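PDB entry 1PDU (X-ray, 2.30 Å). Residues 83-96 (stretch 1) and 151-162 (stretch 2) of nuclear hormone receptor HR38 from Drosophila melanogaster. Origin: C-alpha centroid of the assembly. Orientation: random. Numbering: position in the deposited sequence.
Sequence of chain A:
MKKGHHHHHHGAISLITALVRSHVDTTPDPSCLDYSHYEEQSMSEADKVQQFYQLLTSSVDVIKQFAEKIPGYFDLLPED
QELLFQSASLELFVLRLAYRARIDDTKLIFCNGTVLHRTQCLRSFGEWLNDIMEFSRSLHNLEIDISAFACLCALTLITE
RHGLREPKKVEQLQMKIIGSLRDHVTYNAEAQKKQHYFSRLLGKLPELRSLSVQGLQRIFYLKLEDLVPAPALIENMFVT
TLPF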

# COMPACT_ATOMS: atom_id res chain seq x y z
N LEU A 83 5.41 -4.21 14.54
CA LEU A 83 4.20 -4.98 14.41
C LEU A 83 3.25 -4.32 13.42
O LEU A 83 2.75 -4.97 12.50
CB LEU A 83 3.51 -5.14 15.76
CG LEU A 83 2.22 -5.96 15.74
CD1 LEU A 83 2.49 -7.30 15.09
CD2 LEU A 83 1.70 -6.15 17.16
N LEU A 84 3.00 -3.02 13.60
CA LEU A 84 2.11 -2.30 12.70
C LEU A 84 2.62 -2.34 11.25
O LEU A 84 1.86 -2.58 10.32
CB LEU A 84 1.96 -0.84 13.14
CG LEU A 84 1.19 -0.59 14.45
CD1 LEU A 84 1.16 0.89 14.76
CD2 LEU A 84 -0.23 -1.12 14.31
N PHE A 85 3.92 -2.13 11.07
CA PHE A 85 4.47 -2.12 9.72
C PHE A 85 4.40 -3.45 9.01
O PHE A 85 3.96 -3.54 7.86
CB PHE A 85 5.92 -1.65 9.70
CG PHE A 85 6.43 -1.42 8.32
CD1 PHE A 85 6.02 -0.29 7.61
CD2 PHE A 85 7.25 -2.36 7.70
CE1 PHE A 85 6.42 -0.11 6.28
CE2 PHE A 85 7.65 -2.18 6.38
CZ PHE A 85 7.23 -1.06 5.66
N GLN A 86 4.85 -4.50 9.68
CA GLN A 86 4.83 -5.83 9.10
C GLN A 86 3.40 -6.23 8.77
O GLN A 86 3.15 -6.84 7.72
CB GLN A 86 5.46 -6.83 10.08
CG GLN A 86 6.93 -6.54 10.36
CD GLN A 86 7.56 -7.49 11.37
OE1 GLN A 86 6.88 -8.37 11.92
NE2 GLN A 86 8.85 -7.31 11.63
N SER A 87 2.46 -5.86 9.63
CA SER A 87 1.05 -6.19 9.44
C SER A 87 0.35 -5.46 8.29
O SER A 87 -0.67 -5.94 7.80
CB SER A 87 0.26 -5.93 10.73
OG SER A 87 0.66 -6.82 11.75
N ALA A 88 0.89 -4.33 7.85
CA ALA A 88 0.25 -3.57 6.78
C ALA A 88 1.08 -3.41 5.51
O ALA A 88 0.59 -2.86 4.51
CB ALA A 88 -0.14 -2.18 7.30
N SER A 89 2.31 -3.89 5.54
CA SER A 89 3.18 -3.72 4.39
C SER A 89 2.54 -4.18 3.08
O SER A 89 2.59 -3.45 2.09
CB SER A 89 4.52 -4.43 4.63
OG SER A 89 4.34 -5.78 4.97
N LEU A 90 1.94 -5.37 3.07
CA LEU A 90 1.31 -5.85 1.84
C LEU A 90 0.13 -4.95 1.47
O LEU A 90 -0.07 -4.64 0.30
CB LEU A 90 0.84 -7.30 1.99
CG LEU A 90 0.29 -7.91 0.70
CD1 LEU A 90 1.39 -7.89 -0.37
CD2 LEU A 90 -0.21 -9.35 0.94
N GLU A 91 -0.65 -4.53 2.46
CA GLU A 91 -1.79 -3.67 2.18
C GLU A 91 -1.34 -2.33 1.61
O GLU A 91 -1.91 -1.84 0.64
CB GLU A 91 -2.62 -3.44 3.45
CG GLU A 91 -3.30 -4.70 3.94
CD GLU A 91 -4.03 -4.50 5.24
OE1 GLU A 91 -5.15 -3.94 5.23
OE2 GLU A 91 -3.47 -4.89 6.29
N LEU A 92 -0.32 -1.73 2.21
CA LEU A 92 0.19 -0.46 1.72
C LEU A 92 0.68 -0.64 0.29
O LEU A 92 0.45 0.20 -0.58
CB LEU A 92 1.33 0.03 2.61
CG LEU A 92 0.81 0.42 4.00
CD1 LEU A 92 1.94 0.63 5.00
CD2 LEU A 92 -0.01 1.69 3.82
N PHE A 93 1.36 -1.76 0.06
CA PHE A 93 1.87 -2.06 -1.26
C PHE A 93 0.72 -2.12 -2.26
O PHE A 93 0.76 -1.50 -3.32
CB PHE A 93 2.62 -3.40 -1.22
CG PHE A 93 3.18 -3.81 -2.56
CD1 PHE A 93 4.24 -3.12 -3.14
CD2 PHE A 93 2.63 -4.89 -3.25
CE1 PHE A 93 4.74 -3.49 -4.39
CE2 PHE A 93 3.12 -5.27 -4.51
CZ PHE A 93 4.18 -4.57 -5.08
N VAL A 94 -0.33 -2.87 -1.92
CA VAL A 94 -1.47 -3.01 -2.81
C VAL A 94 -2.25 -1.70 -2.97
O VAL A 94 -2.69 -1.37 -4.08
CB VAL A 94 -2.41 -4.14 -2.32
CG1 VAL A 94 -3.63 -4.23 -3.19
CG2 VAL A 94 -1.66 -5.48 -2.37
N LEU A 95 -2.38 -0.95 -1.88
CA LEU A 95 -3.10 0.31 -1.92
C LEU A 95 -2.41 1.32 -2.84
O LEU A 95 -3.07 1.95 -3.66
CB LEU A 95 -3.23 0.90 -0.51
CG LEU A 95 -4.02 2.21 -0.43
CD1 LEU A 95 -5.45 1.97 -0.89
CD2 LEU A 95 -3.99 2.76 0.98
N ARG A 96 -1.10 1.47 -2.71
CA ARG A 96 -0.37 2.41 -3.55
C ARG A 96 -0.41 1.96 -4.99
O ARG A 96 -0.58 2.77 -5.91
CB ARG A 96 1.09 2.55 -3.09
CG ARG A 96 1.25 3.61 -2.00
CD ARG A 96 2.27 3.22 -0.98
NE ARG A 96 3.61 3.64 -1.35
CZ ARG A 96 4.14 4.82 -1.04
NH1 ARG A 96 3.43 5.71 -0.36
NH2 ARG A 96 5.39 5.09 -1.39
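Stretch 2 151-162: CLCALTLITERH

Stretch 2 begins as helix, 151-157, and leaves it at Ile158, the first residue out of helical phi/psi (-89/89); Thr159 (-151/164), Glu160 (-62/134) and Arg161 (-142/150) are then extended. Stretch 1 is helical throughout, with a kink where the N atoms of Leu90 and Glu91 lack a bond to the preceding turn; Ala88, at phi/psi -118/-4, lies just before it. The two helix axes approach to 9.4 Å, and their N-to-C directions differ by 141°, so stretch 2 runs roughly antiparallel but clearly inclined. The register agrees with this: CA of Leu157 is 5.5 Å from CA of Ala88, and one turn earlier CA of Cys153 is 6.5 Å from CA of Leu92. Together the stretches bury 743 Å².

Arg161 has the most covered surface, 105 Å². Its CA-to-CB bond points toward stretch 1, and chi angles of m, m, t and -172° carry the guanidinium along stretch 1, in its N-to-C direction, to the carboxylate of Glu91. There NH2 of Arg161 donates to OE2 of Glu91 at 3.0 Å with an N-H...O angle of 163°, a hydrogen bond within a salt bridge. OE2 of Glu91 and CB of Ala88 lie at the edge of the guanidinium, near its plane, with CB of Ala88 3.3 Å from NH2 of Arg161. O of Ser87 lies over one face; although it is 3.1 Å from NH2 of Arg161, the angle is too poor for a hydrogen bond. Water 1 joins the two backbones to this side chain: it donates to O of Leu84 (2.8 Å) and O of Leu157 (2.7 Å) and accepts from NE of Arg161 (2.7 Å).

Leu84, with 88 Å² covered, meets the loop as well as the helix end. Its CA-to-CB bond points sideways, but its m, t rotamer brings CD2 to 3.4 Å from O of Thr159 and 3.6 Å from CG of Arg161, while CD1 reaches CD1 of Ile158 at 4.0 Å.

Leu157 (86 Å²) fits as a knob among Leu84, Phe85, Ala88 and Leu92. Its CD1 lies 3.5 Å from O of Leu84, 3.7 Å from CA of Phe85 and 4.3 Å from CB of Ala88, and it approaches the Phe85 ring obliquely. One residue earlier, Thr156 forms a second knob among Ala88, Glu91, Leu92 and Leu95, with CG2 3.5 Å from CB of Glu91. Its OG1 donates to O of Leu152 at 2.8 Å, satisfying the hydroxyl within its own helix. Farther along, CD2 of Leu95 packs 3.6 Å from SG of Cys153.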

# COMPACT_ATOMS: atom_id res chain seq x y z
N CYS A 151 -4.11 10.02 3.95
CA CYS A 151 -4.74 9.64 5.21
C CYS A 151 -5.15 8.18 5.15
O CYS A 151 -4.99 7.44 6.12
CB CYS A 151 -5.97 10.52 5.49
SG CYS A 151 -5.58 12.24 5.83
N LEU A 152 -5.68 7.76 4.01
CA LEU A 152 -6.10 6.38 3.82
C LEU A 152 -4.91 5.44 4.03
O LEU A 152 -5.04 4.36 4.63
CB LEU A 152 -6.69 6.22 2.42
CG LEU A 152 -8.07 6.83 2.17
CD1 LEU A 152 -8.60 6.40 0.81
CD2 LEU A 152 -9.02 6.39 3.28
N CYS A 153 -3.73 5.84 3.56
CA CYS A 153 -2.53 5.04 3.74
C CYS A 153 -2.12 4.99 5.20
O CYS A 153 -1.86 3.92 5.73
CB CYS A 153 -1.37 5.62 2.93
SG CYS A 153 -1.52 5.39 1.17
N ALA A 154 -2.06 6.15 5.84
CA ALA A 154 -1.67 6.21 7.24
C ALA A 154 -2.64 5.40 8.08
O ALA A 154 -2.26 4.83 9.10
CB ALA A 154 -1.63 7.66 7.71
N LEU A 155 -3.90 5.34 7.64
CA LEU A 155 -4.91 4.58 8.37
C LEU A 155 -4.78 3.09 8.12
O LEU A 155 -5.29 2.27 8.89
CB LEU A 155 -6.31 5.05 8.00
CG LEU A 155 -6.77 6.37 8.62
CD1 LEU A 155 -8.16 6.70 8.10
CD2 LEU A 155 -6.77 6.28 10.15
N THR A 156 -4.09 2.72 7.05
CA THR A 156 -3.88 1.31 6.76
C THR A 156 -2.79 0.82 7.70
O THR A 156 -2.81 -0.33 8.15
CB THR A 156 -3.42 1.11 5.31
OG1 THR A 156 -4.43 1.62 4.42
CG2 THR A 156 -3.19 -0.37 5.02
N LEU A 157 -1.86 1.71 8.02
CA LEU A 157 -0.75 1.40 8.91
C LEU A 157 -1.12 1.53 10.38
O LEU A 157 -0.88 0.63 11.18
CB LEU A 157 0.44 2.31 8.60
CG LEU A 157 1.61 2.13 9.57
CD1 LEU A 157 2.23 0.75 9.37
CD2 LEU A 157 2.63 3.22 9.37
N ILE A 158 -1.69 2.68 10.74
CA ILE A 158 -2.09 2.95 12.11
C ILE A 158 -3.53 2.45 12.30
O ILE A 158 -4.50 3.17 12.10
CB ILE A 158 -1.99 4.46 12.41
CG1 ILE A 158 -0.62 4.98 11.96
CG2 ILE A 158 -2.19 4.72 13.89
CD1 ILE A 158 0.55 4.17 12.49
N THR A 159 -3.63 1.18 12.70
CA THR A 159 -4.91 0.53 12.91
C THR A 159 -4.73 -0.54 13.98
O THR A 159 -3.60 -0.93 14.30
CB THR A 159 -5.39 -0.16 11.59
OG1 THR A 159 -6.66 -0.78 11.80
CG2 THR A 159 -4.39 -1.22 11.14
N GLU A 160 -5.84 -1.01 14.54
CA GLU A 160 -5.79 -2.03 15.57
C GLU A 160 -5.16 -3.33 15.05
O GLU A 160 -5.48 -3.80 13.95
CB GLU A 160 -7.19 -2.31 16.10
N ARG A 161 -4.24 -3.88 15.83
CA ARG A 161 -3.59 -5.14 15.49
C ARG A 161 -3.43 -5.92 16.79
O ARG A 161 -3.29 -5.33 17.86
CB ARG A 161 -2.20 -4.91 14.88
CG ARG A 161 -2.16 -4.11 13.60
CD ARG A 161 -2.83 -4.82 12.43
NE ARG A 161 -2.47 -4.15 11.18
CZ ARG A 161 -3.00 -4.42 9.99
NH1 ARG A 161 -3.92 -5.36 9.87
NH2 ARG A 161 -2.60 -3.76 8.90
N HIS A 162 -3.45 -7.24 16.69
CA HIS A 162 -3.29 -8.06 17.88
C HIS A 162 -1.82 -8.10 18.25
O HIS A 162 -0.95 -8.23 17.38
CB HIS A 162 -3.83 -9.47 17.62
CG HIS A 162 -5.31 -9.52 17.37
ND1 HIS A 162 -6.23 -8.96 18.23
CD2 HIS A 162 -6.02 -10.04 16.34
CE1 HIS A 162 -7.44 -9.13 17.74
NE2 HIS A 162 -7.35 -9.78 16.59
O HOH W 1 -0.90 -2.05 10.65
O HOH W 2 -5.64 -1.93 7.60